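Local coordinates for protein carbohydrate deacetylase (Enterococcus faecalis, PDB 2I5I) that probably catalyses the deacetylation of acetylated carbohydrates, a step in oligosaccharide breakdown, and probably uses magnesium, at residues A[4-9]-A[252-257]; A[36-41]-A[59-64]; A[121-126]-A[149-154]. All blocks are in the same frame, centred on the assembly; numbering follows the deposited sequence.

Interaction 1 (A[4-9]-A[252-257]); sequences NKKLII and GILLAN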
ATOM      1  N   ASN A   4     -35.907   4.601  -9.844  1.00 50.25           N
ATOM      2  CA  ASN A   4     -34.909   5.425  -9.156  1.00 47.79           C
ATOM      3  C   ASN A   4     -34.194   6.308 -10.175  1.00 38.34           C
ATOM      4  O   ASN A   4     -34.255   6.072 -11.388  1.00 35.10           O
ATOM      5  CB  ASN A   4     -33.952   4.548  -8.356  1.00 51.65           C
ATOM      6  CG  ASN A   4     -33.452   3.367  -9.164  1.00 52.39           C
ATOM      7  OD1 ASN A   4     -33.227   3.503 -10.368  1.00 55.81           O
ATOM      8  ND2 ASN A   4     -33.287   2.229  -8.498  1.00 27.65           N
ATOM      9  N   LYS A   5     -33.532   7.346  -9.665  1.00 32.34           N
ATOM     10  CA  LYS A   5     -32.790   8.279 -10.505  1.00 30.58           C
ATOM     11  C   LYS A   5     -31.299   8.073 -10.230  1.00 29.64           C
ATOM     12  O   LYS A   5     -30.906   8.076  -9.063  1.00 27.63           O
ATOM     13  CB  LYS A   5     -33.181   9.728 -10.260  1.00 30.76           C
ATOM     14  CG  LYS A   5     -34.685   9.975 -10.335  1.00 36.61           C
ATOM     15  CD  LYS A   5     -35.061  10.516 -11.708  1.00 39.63           C
ATOM     16  CE  LYS A   5     -36.564  10.603 -11.912  1.00 39.65           C
ATOM     17  NZ  LYS A   5     -37.069  11.983 -12.166  1.00 55.15           N
ATOM     18  N   LYS A   6     -30.532   7.883 -11.298  1.00 24.24           N
ATOM     19  CA  LYS A   6     -29.090   7.664 -11.119  1.00 24.23           C
ATOM     20  C   LYS A   6     -28.330   8.872 -11.643  1.00 31.69           C
ATOM     21  O   LYS A   6     -28.466   9.266 -12.805  1.00 30.47           O
ATOM     22  CB  LYS A   6     -28.661   6.384 -11.818  1.00 25.49           C
ATOM     23  CG  LYS A   6     -29.359   5.149 -11.243  1.00 32.01           C
ATOM     24  CD  LYS A   6     -28.965   3.950 -12.099  1.00 41.92           C
ATOM     25  CE  LYS A   6     -30.198   3.458 -12.848  1.00 44.00           C
ATOM     26  NZ  LYS A   6     -30.900   2.454 -12.005  1.00 28.00           N
ATOM     27  N   LEU A   7     -27.540   9.457 -10.752  1.00 22.84           N
ATOM     28  CA  LEU A   7     -26.834  10.688 -11.022  1.00 22.19           C
ATOM     29  C   LEU A   7     -25.311  10.470 -10.978  1.00 22.31           C
ATOM     30  O   LEU A   7     -24.772  10.117  -9.947  1.00 19.48           O
ATOM     31  CB  LEU A   7     -27.190  11.782 -10.017  1.00 17.99           C
ATOM     32  CG  LEU A   7     -26.443  13.098 -10.194  1.00 18.13           C
ATOM     33  CD1 LEU A   7     -26.701  13.706 -11.568  1.00 25.41           C
ATOM     34  CD2 LEU A   7     -26.825  14.132  -9.133  1.00 21.53           C
ATOM     35  N   ILE A   8     -24.701  10.657 -12.127  1.00 19.70           N
ATOM     36  CA  ILE A   8     -23.271  10.635 -12.332  1.00 20.00           C
ATOM     37  C   ILE A   8     -22.815  12.090 -12.262  1.00 23.96           C
ATOM     38  O   ILE A   8     -23.290  12.951 -13.006  1.00 24.55           O
ATOM     39  CB  ILE A   8     -22.934   9.999 -13.683  1.00 21.27           C
ATOM     40  CG1 ILE A   8     -23.432   8.568 -13.849  1.00 21.50           C
ATOM     41  CG2 ILE A   8     -21.439  10.107 -13.942  1.00 23.36           C
ATOM     42  CD1 ILE A   8     -23.311   8.065 -15.269  1.00 21.22           C
ATOM     43  N   ILE A   9     -21.925  12.396 -11.348  1.00 23.00           N
ATOM     44  CA  ILE A   9     -21.261  13.675 -11.147  1.00 21.70           C
ATOM     45  C   ILE A   9     -19.806  13.442 -11.520  1.00 19.56           C
ATOM     46  O   ILE A   9     -19.046  12.759 -10.850  1.00 19.26           O
ATOM     47  CB  ILE A   9     -21.423  14.209  -9.714  1.00 21.26           C
ATOM     48  CG1 ILE A   9     -22.888  14.261  -9.325  1.00 20.52           C
ATOM     49  CG2 ILE A   9     -20.763  15.564  -9.534  1.00 20.85           C
ATOM     50  CD1 ILE A   9     -23.207  14.787  -7.954  1.00 21.71           C
ATOM     51  N   GLY A 252     -33.798  11.490  -2.735  1.00 25.63           N
ATOM     52  CA  GLY A 252     -33.697  10.069  -2.990  1.00 29.53           C
ATOM     53  C   GLY A 252     -32.776   9.730  -4.143  1.00 38.32           C
ATOM     54  O   GLY A 252     -32.795   8.585  -4.624  1.00 39.82           O
ATOM     55  N   ILE A 253     -31.950  10.666  -4.607  1.00 31.37           N
ATOM     56  CA  ILE A 253     -31.126  10.394  -5.785  1.00 33.54           C
ATOM     57  C   ILE A 253     -29.943   9.490  -5.449  1.00 34.05           C
ATOM     58  O   ILE A 253     -29.296   9.669  -4.420  1.00 28.74           O
ATOM     59  CB  ILE A 253     -30.647  11.712  -6.431  1.00 26.52           C
ATOM     60  CG1 ILE A 253     -31.838  12.553  -6.891  1.00 28.97           C
ATOM     61  CG2 ILE A 253     -29.647  11.482  -7.549  1.00 25.14           C
ATOM     62  CD1 ILE A 253     -31.583  13.979  -7.259  1.00 23.58           C
ATOM     63  N   LEU A 254     -29.704   8.533  -6.337  1.00 26.25           N
ATOM     64  CA  LEU A 254     -28.631   7.557  -6.238  1.00 27.27           C
ATOM     65  C   LEU A 254     -27.373   8.087  -6.910  1.00 28.47           C
ATOM     66  O   LEU A 254     -27.421   8.403  -8.104  1.00 27.82           O
ATOM     67  CB  LEU A 254     -28.955   6.215  -6.896  1.00 27.38           C
ATOM     68  CG  LEU A 254     -30.040   5.340  -6.270  1.00 31.32           C
ATOM     69  CD1 LEU A 254     -30.235   4.064  -7.073  1.00 32.74           C
ATOM     70  CD2 LEU A 254     -29.700   5.067  -4.812  1.00 37.46           C
ATOM     71  N   LEU A 255     -26.259   8.188  -6.173  1.00 25.33           N
ATOM     72  CA  LEU A 255     -25.053   8.669  -6.860  1.00 18.57           C
ATOM     73  C   LEU A 255     -24.317   7.521  -7.525  1.00 23.22           C
ATOM     74  O   LEU A 255     -23.837   6.603  -6.872  1.00 26.71           O
ATOM     75  CB  LEU A 255     -24.119   9.402  -5.889  1.00 24.18           C
ATOM     76  CG  LEU A 255     -24.520  10.832  -5.528  1.00 26.91           C
ATOM     77  CD1 LEU A 255     -23.617  11.384  -4.419  1.00 30.65           C
ATOM     78  CD2 LEU A 255     -24.467  11.750  -6.747  1.00 30.88           C
ATOM     79  N   ALA A 256     -24.201   7.603  -8.850  1.00 20.09           N
ATOM     80  CA  ALA A 256     -23.664   6.523  -9.647  1.00 21.78           C
ATOM     81  C   ALA A 256     -22.489   6.912 -10.517  1.00 17.54           C
ATOM     82  O   ALA A 256     -22.035   8.052 -10.566  1.00 22.33           O
ATOM     83  CB  ALA A 256     -24.812   6.013 -10.533  1.00 27.36           C
ATOM     84  N   ASN A 257     -21.997   5.928 -11.265  1.00 19.08           N
ATOM     85  CA  ASN A 257     -20.888   6.136 -12.192  1.00 20.35           C
ATOM     86  C   ASN A 257     -21.217   5.415 -13.496  1.00 21.59           C
ATOM     87  O   ASN A 257     -22.325   4.860 -13.558  1.00 22.61           O
ATOM     88  CB  ASN A 257     -19.556   5.676 -11.603  1.00 22.15           C
ATOM     89  CG  ASN A 257     -19.579   4.240 -11.128  1.00 29.29           C
ATOM     90  OD1 ASN A 257     -20.069   3.345 -11.826  1.00 21.32           O
ATOM     91  ND2 ASN A 257     -19.041   4.046  -9.929  1.00 22.71           N
TER
HETATM   92  O   HOH W   1     -34.066   7.262  -6.785  1.00 41.08           O

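Interaction 2 (A[36-41]-A[59-64]); sequences TTALPT and LAIGVH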
ATOM      1  N   THR A  36     -14.571  10.713 -12.851  1.00 16.61           N
ATOM      2  CA  THR A  36     -13.767  11.707 -13.549  1.00 17.38           C
ATOM      3  C   THR A  36     -13.376  11.172 -14.915  1.00 18.19           C
ATOM      4  O   THR A  36     -13.405   9.956 -15.159  1.00 21.38           O
ATOM      5  CB  THR A  36     -12.533  12.088 -12.717  1.00 20.29           C
ATOM      6  OG1 THR A  36     -11.841  13.239 -13.229  1.00 17.25           O
ATOM      7  CG2 THR A  36     -11.552  10.915 -12.730  1.00 20.04           C
ATOM      8  N   THR A  37     -12.981  12.089 -15.786  1.00 17.41           N
ATOM      9  CA  THR A  37     -12.419  11.669 -17.081  1.00 16.37           C
ATOM     10  C   THR A  37     -11.057  12.336 -17.267  1.00 18.44           C
ATOM     11  O   THR A  37     -10.989  13.539 -16.985  1.00 22.20           O
ATOM     12  CB  THR A  37     -13.337  11.987 -18.263  1.00 23.86           C
ATOM     13  OG1 THR A  37     -13.821  13.327 -18.193  1.00 22.18           O
ATOM     14  CG2 THR A  37     -14.527  11.028 -18.204  1.00 20.48           C
ATOM     15  N   ALA A  38     -10.101  11.532 -17.675  1.00 16.10           N
ATOM     16  CA  ALA A  38      -8.684  11.851 -17.685  1.00 18.61           C
ATOM     17  C   ALA A  38      -8.082  12.075 -19.058  1.00 24.11           C
ATOM     18  O   ALA A  38      -8.444  11.378 -20.010  1.00 20.64           O
ATOM     19  CB  ALA A  38      -7.953  10.683 -17.006  1.00 20.90           C
ATOM     20  N   LEU A  39      -7.142  13.018 -19.138  1.00 18.31           N
ATOM     21  CA  LEU A  39      -6.442  13.342 -20.374  1.00 18.36           C
ATOM     22  C   LEU A  39      -5.149  12.570 -20.560  1.00 19.38           C
ATOM     23  O   LEU A  39      -4.096  12.942 -20.023  1.00 21.11           O
ATOM     24  CB  LEU A  39      -6.155  14.837 -20.403  1.00 20.37           C
ATOM     25  CG  LEU A  39      -7.325  15.819 -20.339  1.00 19.75           C
ATOM     26  CD1 LEU A  39      -6.892  17.112 -19.667  1.00 27.68           C
ATOM     27  CD2 LEU A  39      -7.864  16.090 -21.755  1.00 23.23           C
ATOM     28  N   PRO A  40      -5.112  11.511 -21.360  1.00 17.54           N
ATOM     29  CA  PRO A  40      -3.848  10.868 -21.689  1.00 16.30           C
ATOM     30  C   PRO A  40      -2.851  11.738 -22.450  1.00 16.37           C
ATOM     31  O   PRO A  40      -1.650  11.448 -22.518  1.00 22.58           O
ATOM     32  CB  PRO A  40      -4.241   9.691 -22.609  1.00 26.27           C
ATOM     33  CG  PRO A  40      -5.677   9.877 -22.914  1.00 24.98           C
ATOM     34  CD  PRO A  40      -6.281  10.872 -21.995  1.00 21.80           C
ATOM     35  N   THR A  41      -3.323  12.823 -23.053  1.00 21.03           N
ATOM     36  CA  THR A  41      -2.501  13.745 -23.812  1.00 20.15           C
ATOM     37  C   THR A  41      -1.700  14.647 -22.880  1.00 26.80           C
ATOM     38  O   THR A  41      -0.800  15.374 -23.298  1.00 26.55           O
ATOM     39  CB  THR A  41      -3.357  14.627 -24.750  1.00 23.70           C
ATOM     40  OG1 THR A  41      -4.583  14.983 -24.108  1.00 22.90           O
ATOM     41  CG2 THR A  41      -3.686  13.808 -25.993  1.00 20.65           C
ATOM     42  N   LEU A  59     -12.566   5.840  -6.969  1.00 20.81           N
ATOM     43  CA  LEU A  59     -12.980   6.812  -7.993  1.00 17.28           C
ATOM     44  C   LEU A  59     -13.076   6.181  -9.372  1.00 17.74           C
ATOM     45  O   LEU A  59     -12.141   5.532  -9.833  1.00 19.63           O
ATOM     46  CB  LEU A  59     -12.019   7.996  -7.993  1.00 19.96           C
ATOM     47  CG  LEU A  59     -12.200   9.053  -9.082  1.00 19.91           C
ATOM     48  CD1 LEU A  59     -13.584   9.671  -9.000  1.00 27.64           C
ATOM     49  CD2 LEU A  59     -11.135  10.135  -8.997  1.00 20.86           C
ATOM     50  N   ALA A  60     -14.233   6.376 -10.020  1.00 19.47           N
ATOM     51  CA  ALA A  60     -14.382   5.824 -11.371  1.00 20.87           C
ATOM     52  C   ALA A  60     -13.759   6.773 -12.384  1.00 14.65           C
ATOM     53  O   ALA A  60     -13.842   7.998 -12.286  1.00 17.58           O
ATOM     54  CB  ALA A  60     -15.844   5.539 -11.663  1.00 21.66           C
ATOM     55  N   ILE A  61     -13.082   6.207 -13.392  1.00 18.02           N
ATOM     56  CA  ILE A  61     -12.329   7.021 -14.325  1.00 16.54           C
ATOM     57  C   ILE A  61     -12.532   6.616 -15.795  1.00 19.30           C
ATOM     58  O   ILE A  61     -12.323   5.454 -16.129  1.00 19.42           O
ATOM     59  CB  ILE A  61     -10.816   6.952 -14.019  1.00 16.93           C
ATOM     60  CG1 ILE A  61     -10.513   7.313 -12.560  1.00 17.00           C
ATOM     61  CG2 ILE A  61     -10.022   7.805 -14.986  1.00 20.67           C
ATOM     62  CD1 ILE A  61      -9.033   7.189 -12.235  1.00 21.22           C
ATOM     63  N   GLY A  62     -12.917   7.585 -16.609  1.00 18.67           N
ATOM     64  CA  GLY A  62     -13.103   7.431 -18.044  1.00 20.32           C
ATOM     65  C   GLY A  62     -12.052   8.221 -18.801  1.00 24.44           C
ATOM     66  O   GLY A  62     -11.187   8.901 -18.225  1.00 21.05           O
ATOM     67  N   VAL A  63     -12.121   8.150 -20.137  1.00 19.82           N
ATOM     68  CA  VAL A  63     -11.104   8.800 -20.965  1.00 18.57           C
ATOM     69  C   VAL A  63     -11.659  10.087 -21.580  1.00 23.25           C
ATOM     70  O   VAL A  63     -12.725  10.100 -22.206  1.00 19.57           O
ATOM     71  CB  VAL A  63     -10.550   7.848 -22.039  1.00 18.72           C
ATOM     72  CG1 VAL A  63     -11.656   7.274 -22.928  1.00 22.47           C
ATOM     73  CG2 VAL A  63      -9.496   8.522 -22.906  1.00 18.70           C
ATOM     74  N   HIS A  64     -10.927  11.178 -21.370  1.00 19.56           N
ATOM     75  CA  HIS A  64     -11.209  12.512 -21.843  1.00 20.00           C
ATOM     76  C   HIS A  64     -10.508  12.759 -23.179  1.00 24.94           C
ATOM     77  O   HIS A  64      -9.351  13.173 -23.251  1.00 19.34           O
ATOM     78  CB  HIS A  64     -10.737  13.540 -20.817  1.00 25.91           C
ATOM     79  CG  HIS A  64     -11.551  14.791 -20.729  1.00 23.04           C
ATOM     80  ND1 HIS A  64     -12.919  14.809 -20.806  1.00 17.99           N
ATOM     81  CD2 HIS A  64     -11.196  16.082 -20.554  1.00 22.12           C
ATOM     82  CE1 HIS A  64     -13.381  16.035 -20.692  1.00 22.67           C
ATOM     83  NE2 HIS A  64     -12.344  16.841 -20.536  1.00 21.92           N
TER
HETATM   84  O   HOH W   2      -6.879  13.209 -24.378  1.00 23.86           O

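Interaction 3 (A[121-126]-A[149-154]); sequences GRRPDH and RKYQLP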
ATOM      1  N   GLY A 121      -2.591   0.656 -17.200  1.00 22.69           N
ATOM      2  CA  GLY A 121      -3.029  -0.661 -16.803  1.00 25.30           C
ATOM      3  C   GLY A 121      -4.512  -0.824 -16.561  1.00 24.89           C
ATOM      4  O   GLY A 121      -4.976  -1.892 -16.136  1.00 30.50           O
ATOM      5  N   ARG A 122      -5.304   0.179 -16.830  1.00 24.90           N
ATOM      6  CA  ARG A 122      -6.717   0.260 -16.555  1.00 23.99           C
ATOM      7  C   ARG A 122      -7.498   0.595 -17.840  1.00 27.59           C
ATOM      8  O   ARG A 122      -7.064   1.410 -18.636  1.00 23.12           O
ATOM      9  CB  ARG A 122      -7.101   1.329 -15.550  1.00 28.51           C
ATOM     10  CG  ARG A 122      -7.327   0.993 -14.095  1.00 41.04           C
ATOM     11  CD  ARG A 122      -7.441   2.305 -13.318  1.00 39.88           C
ATOM     12  NE  ARG A 122      -8.814   2.665 -12.975  1.00 29.33           N
ATOM     13  CZ  ARG A 122      -9.188   3.465 -11.986  1.00 40.32           C
ATOM     14  NH1 ARG A 122      -8.287   4.033 -11.188  1.00 31.30           N
ATOM     15  NH2 ARG A 122     -10.481   3.714 -11.769  1.00 37.37           N
ATOM     16  N   ARG A 123      -8.652  -0.060 -17.945  1.00 23.87           N
ATOM     17  CA  ARG A 123      -9.572   0.267 -19.031  1.00 23.57           C
ATOM     18  C   ARG A 123     -10.369   1.497 -18.654  1.00 16.33           C
ATOM     19  O   ARG A 123     -10.866   1.534 -17.520  1.00 20.20           O
ATOM     20  CB  ARG A 123     -10.504  -0.933 -19.236  1.00 26.41           C
ATOM     21  CG  ARG A 123     -11.309  -0.899 -20.526  1.00 31.58           C
ATOM     22  CD  ARG A 123     -11.892  -2.296 -20.784  1.00 25.07           C
ATOM     23  NE  ARG A 123     -12.386  -2.299 -22.162  1.00 25.47           N
ATOM     24  CZ  ARG A 123     -11.696  -2.739 -23.201  1.00 21.52           C
ATOM     25  NH1 ARG A 123     -10.474  -3.245 -23.156  1.00 25.58           N
ATOM     26  NH2 ARG A 123     -12.301  -2.669 -24.384  1.00 27.91           N
ATOM     27  N   PRO A 124     -10.586   2.482 -19.508  1.00 19.72           N
ATOM     28  CA  PRO A 124     -11.509   3.548 -19.101  1.00 18.47           C
ATOM     29  C   PRO A 124     -12.896   2.952 -18.899  1.00 20.57           C
ATOM     30  O   PRO A 124     -13.223   1.933 -19.517  1.00 25.06           O
ATOM     31  CB  PRO A 124     -11.491   4.490 -20.292  1.00 21.22           C
ATOM     32  CG  PRO A 124     -10.930   3.727 -21.436  1.00 23.67           C
ATOM     33  CD  PRO A 124     -10.065   2.642 -20.870  1.00 25.29           C
ATOM     34  N   ASP A 125     -13.754   3.517 -18.056  1.00 20.06           N
ATOM     35  CA  ASP A 125     -15.107   2.959 -17.952  1.00 20.51           C
ATOM     36  C   ASP A 125     -16.060   3.678 -18.906  1.00 21.35           C
ATOM     37  O   ASP A 125     -17.237   3.300 -19.061  1.00 23.29           O
ATOM     38  CB  ASP A 125     -15.555   3.015 -16.493  1.00 21.14           C
ATOM     39  CG  ASP A 125     -15.927   4.375 -15.959  1.00 18.71           C
ATOM     40  OD1 ASP A 125     -15.589   5.362 -16.640  1.00 21.92           O
ATOM     41  OD2 ASP A 125     -16.555   4.449 -14.871  1.00 22.26           O
ATOM     42  N   HIS A 126     -15.590   4.747 -19.549  1.00 19.53           N
ATOM     43  CA  HIS A 126     -16.401   5.511 -20.489  1.00 19.65           C
ATOM     44  C   HIS A 126     -15.558   6.548 -21.217  1.00 23.96           C
ATOM     45  O   HIS A 126     -14.365   6.717 -20.955  1.00 20.31           O
ATOM     46  CB  HIS A 126     -17.582   6.164 -19.787  1.00 18.39           C
ATOM     47  CG  HIS A 126     -17.382   7.446 -19.067  1.00 23.10           C
ATOM     48  ND1 HIS A 126     -16.816   7.503 -17.812  1.00 20.72           N
ATOM     49  CD2 HIS A 126     -17.681   8.728 -19.391  1.00 27.44           C
ATOM     50  CE1 HIS A 126     -16.789   8.766 -17.412  1.00 25.37           C
ATOM     51  NE2 HIS A 126     -17.298   9.552 -18.348  1.00 20.76           N
ATOM     52  N   ARG A 149     -18.099   1.883 -29.981  1.00 23.38           N
ATOM     53  CA  ARG A 149     -18.494   0.517 -30.370  1.00 19.59           C
ATOM     54  C   ARG A 149     -17.271  -0.387 -30.408  1.00 20.01           C
ATOM     55  O   ARG A 149     -17.345  -1.527 -29.958  1.00 26.61           O
ATOM     56  CB  ARG A 149     -19.257   0.513 -31.703  1.00 22.93           C
ATOM     57  CG  ARG A 149     -20.418   1.478 -31.730  1.00 29.40           C
ATOM     58  CD  ARG A 149     -21.116   1.614 -33.075  1.00 31.87           C
ATOM     59  NE  ARG A 149     -22.401   2.264 -32.841  1.00 26.05           N
ATOM     60  CZ  ARG A 149     -22.913   3.365 -33.335  1.00 27.16           C
ATOM     61  NH1 ARG A 149     -22.260   4.110 -34.220  1.00 35.65           N
ATOM     62  NH2 ARG A 149     -24.121   3.740 -32.934  1.00 33.78           N
ATOM     63  N   LYS A 150     -16.154   0.121 -30.903  1.00 23.08           N
ATOM     64  CA  LYS A 150     -14.911  -0.610 -31.077  1.00 24.77           C
ATOM     65  C   LYS A 150     -14.352  -1.050 -29.723  1.00 26.21           C
ATOM     66  O   LYS A 150     -13.847  -2.173 -29.623  1.00 22.26           O
ATOM     67  CB  LYS A 150     -13.868   0.216 -31.818  1.00 24.44           C
ATOM     68  CG  LYS A 150     -12.515  -0.459 -31.931  1.00 28.97           C
ATOM     69  CD  LYS A 150     -11.441   0.547 -32.326  1.00 32.19           C
ATOM     70  CE  LYS A 150     -10.126  -0.134 -32.651  1.00 35.28           C
ATOM     71  NZ  LYS A 150      -9.327   0.641 -33.646  1.00 42.61           N
ATOM     72  N   TYR A 151     -14.474  -0.154 -28.740  1.00 22.95           N
ATOM     73  CA  TYR A 151     -13.946  -0.534 -27.429  1.00 24.85           C
ATOM     74  C   TYR A 151     -15.060  -0.913 -26.474  1.00 21.97           C
ATOM     75  O   TYR A 151     -14.794  -1.323 -25.344  1.00 21.18           O
ATOM     76  CB  TYR A 151     -13.072   0.600 -26.853  1.00 23.71           C
ATOM     77  CG  TYR A 151     -11.779   0.734 -27.615  1.00 20.00           C
ATOM     78  CD1 TYR A 151     -10.686  -0.064 -27.285  1.00 21.33           C
ATOM     79  CD2 TYR A 151     -11.616   1.632 -28.650  1.00 16.89           C
ATOM     80  CE1 TYR A 151      -9.492   0.043 -27.973  1.00 24.99           C
ATOM     81  CE2 TYR A 151     -10.439   1.750 -29.342  1.00 18.20           C
ATOM     82  CZ  TYR A 151      -9.367   0.953 -28.999  1.00 26.07           C
ATOM     83  OH  TYR A 151      -8.194   1.087 -29.705  1.00 28.77           O
ATOM     84  N   GLN A 152     -16.316  -0.810 -26.922  1.00 20.41           N
ATOM     85  CA  GLN A 152     -17.417  -1.274 -26.088  1.00 20.52           C
ATOM     86  C   GLN A 152     -17.486  -0.498 -24.777  1.00 22.66           C
ATOM     87  O   GLN A 152     -17.479  -1.077 -23.700  1.00 24.51           O
ATOM     88  CB  GLN A 152     -17.311  -2.770 -25.786  1.00 29.47           C
ATOM     89  CG  GLN A 152     -17.718  -3.663 -26.940  1.00 36.38           C
ATOM     90  CD  GLN A 152     -19.139  -3.427 -27.422  1.00 47.29           C
ATOM     91  OE1 GLN A 152     -20.110  -3.821 -26.775  1.00 31.41           O
ATOM     92  NE2 GLN A 152     -19.240  -2.750 -28.560  1.00 36.46           N
ATOM     93  N   LEU A 153     -17.541   0.806 -24.931  1.00 22.13           N
ATOM     94  CA  LEU A 153     -17.639   1.760 -23.842  1.00 24.89           C
ATOM     95  C   LEU A 153     -18.816   2.701 -24.040  1.00 24.32           C
ATOM     96  O   LEU A 153     -19.046   3.095 -25.189  1.00 23.65           O
ATOM     97  CB  LEU A 153     -16.376   2.631 -23.785  1.00 20.31           C
ATOM     98  CG  LEU A 153     -15.096   1.835 -23.525  1.00 26.23           C
ATOM     99  CD1 LEU A 153     -13.888   2.701 -23.833  1.00 28.37           C
ATOM    100  CD2 LEU A 153     -15.089   1.308 -22.098  1.00 29.06           C
ATOM    101  N   PRO A 154     -19.512   3.023 -22.960  1.00 23.64           N
ATOM    102  CA  PRO A 154     -20.574   4.026 -23.030  1.00 20.53           C
ATOM    103  C   PRO A 154     -19.920   5.393 -23.254  1.00 22.69           C
ATOM    104  O   PRO A 154     -18.735   5.579 -22.942  1.00 23.42           O
ATOM    105  CB  PRO A 154     -21.256   3.958 -21.676  1.00 21.82           C
ATOM    106  CG  PRO A 154     -20.215   3.374 -20.778  1.00 22.29           C
ATOM    107  CD  PRO A 154     -19.374   2.459 -21.608  1.00 21.95           C
TER
HETATM  108  O   HOH W   3     -15.186  -2.281 -22.358  1.00 27.51           O

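Interaction 1 (A[4-9]-A[252-257])
Strand 6-9 and strand 254-256 run parallel, and three backbone hydrogen bonds join segments 4-9 and 252-257. Leu254 N donates to Lys5 O, and Leu7 N donates to Leu254 O at 2.9 Å, nearly in line with the carbonyl. Ala256 N meets Leu7 O at 2.8 Å from above the carbonyl plane. A water extends the pairing by linking Lys5 N to Gly252 O.

Leu7 carries one face. Its CB presses on Ile253 CG2 at 3.5 Å, which is tight for two carbons. CG stands anti to the backbone N (chi1 177°), and this lays the branch alongside Leu255. From there CG is 4.2 Å from Leu255 CD2. At the tip, Leu7 CD2 reaches the same methyl at 4.1 Å. Leu255 CD2 also takes Ile9 CD1 at 3.5 Å, so one methyl serves two residues of the first strand. Leu198 of helix 191-203 packs on Leu7 and Ile253.

Lys6, Ile8, Leu254 and Ala256 line the other face. There Lys6 CB meets Ala256 CB at 4.1 Å. The Lys6 chain then bends at its last two torsions, and NZ bonds Asn4 OD1 at 3.0 Å. NZ also forms salt bridges with Glu207 and with Asp111 of the second subunit. Asn4 ND2 binds that same Asp111, so this face belongs to a subunit interface.

The C-terminal strand 254-256 thus joins the parallel sheet beside 6-11, which also pairs with 35-38 and 208-213. This is consistent with the irregular beta/alpha barrel of this deacetylase family.

Interaction 2 (A[36-41]-A[59-64])
Strands 36-38 and 60-64 run parallel, the axes of these short segments 43° apart and 4.0 Å apart at closest approach. Four backbone hydrogen bonds join them in alternation. Thr36 N donates to Ala60 O, and Gly62 N donates to Thr36 O at 2.8 Å. Ala38 N then donates to Gly62 O. Last, His64 N meets Ala38 O at 2.8 Å, from above the carbonyl plane. Thr37 pairs with Gly62, and the two CA atoms come within 4.4 Å. The methyl of Thr37, CG2, lies over the glycine backbone, 3.9 Å from Gly62 CA.

Thr36, Ala38, Ile61 and Val63 share one face. Thr36 CG2 lies beside Ile61 CG1 at 3.8 Å, and Ala38 CB touches Ile61 CG2. Helix 45-55 packs on this face through Met49 and Ala52, which meet Ile61.

Thr37 points to the other face, where the side chains of Thr37 and His64 cross at about a right angle. Leu39 lies alongside His64, and Leu39 CD2 touches the ring edge at His64 CD2, 3.5 Å away. Asp128 bonds both Thr37 OG1 and His64 ND1, one through each carboxylate oxygen. This would hold the ring's rotation and may make the imidazole more basic. A water bridges Thr41 OG1, in the loop after strand 35-38, and His64 O.

The two strands and helix 45-55 form a beta-alpha-beta crossover. It brings His64 to about 4 Å from His130, side chain to side chain. His130 is a predicted magnesium ligand, so with Asp13 these histidines may form a metal site, apparently vacant in this structure.

Interaction 3 (A[121-126]-A[149-154])
The carbonyl oxygen of Arg149 is gripped twice, both times by Gln152 within 149-154. Gln152 NE2 reaches Arg149 O at 2.7 Å, in the carbonyl plane and on a lone pair. Gln152 N adds a weak bond of 3.3 Å to the same oxygen. Gln152 has positive phi and ends the helix in a Schellman motif. These bonds shape the helix end that presents Tyr151 O to Arg123.

The bond between the segments comes next. Arg123 extends from CG to NE and brings NH2 to Tyr151 O at 3.0 Å. The oxygen lies in the guanidinium plane, and NH2 meets a lone pair of Tyr151 O. A water joins Arg123 NE to Gln152 O, while Arg123 NH1 forms a salt bridge with Glu259 of the third subunit.

Leu153 points toward the loop and fits against it. Its CD1 touches Pro124 CG at 3.9 Å, and its CD2 sits 3.2 Å from Pro124 O. Pro154 CG packs on His126 CB at 4.0 Å. His126 ND1 donates to Asp125 OD1 at 2.7 Å.

The contact joins the end of helix 138-151 to the loop that leads into strand 127-129. Pro124 and Tyr151 both rest on helix 103-117, and Pro124 also touches strand 60-65.

In the fold
From the N terminus, residues 4-9 open the largest loop, which closes only when 252-257 returns near the C terminus. Interactions 2 and 3 both nest inside it. They follow each other in series: 36-41 meets 59-64 before 121-126 meets 149-154. None cross. Interactions 1 and 2 reach the same sheet, since strands 6-11 and 35-38 are neighbours in it, and Asn257 packs on Ala60. Interaction 3 adjoins interaction 2 directly: Asp125 and His126 pair by backbone with Ile61 and Val63. Together they tie the first and last strands, the central parallel strands and the end of helix 138-151.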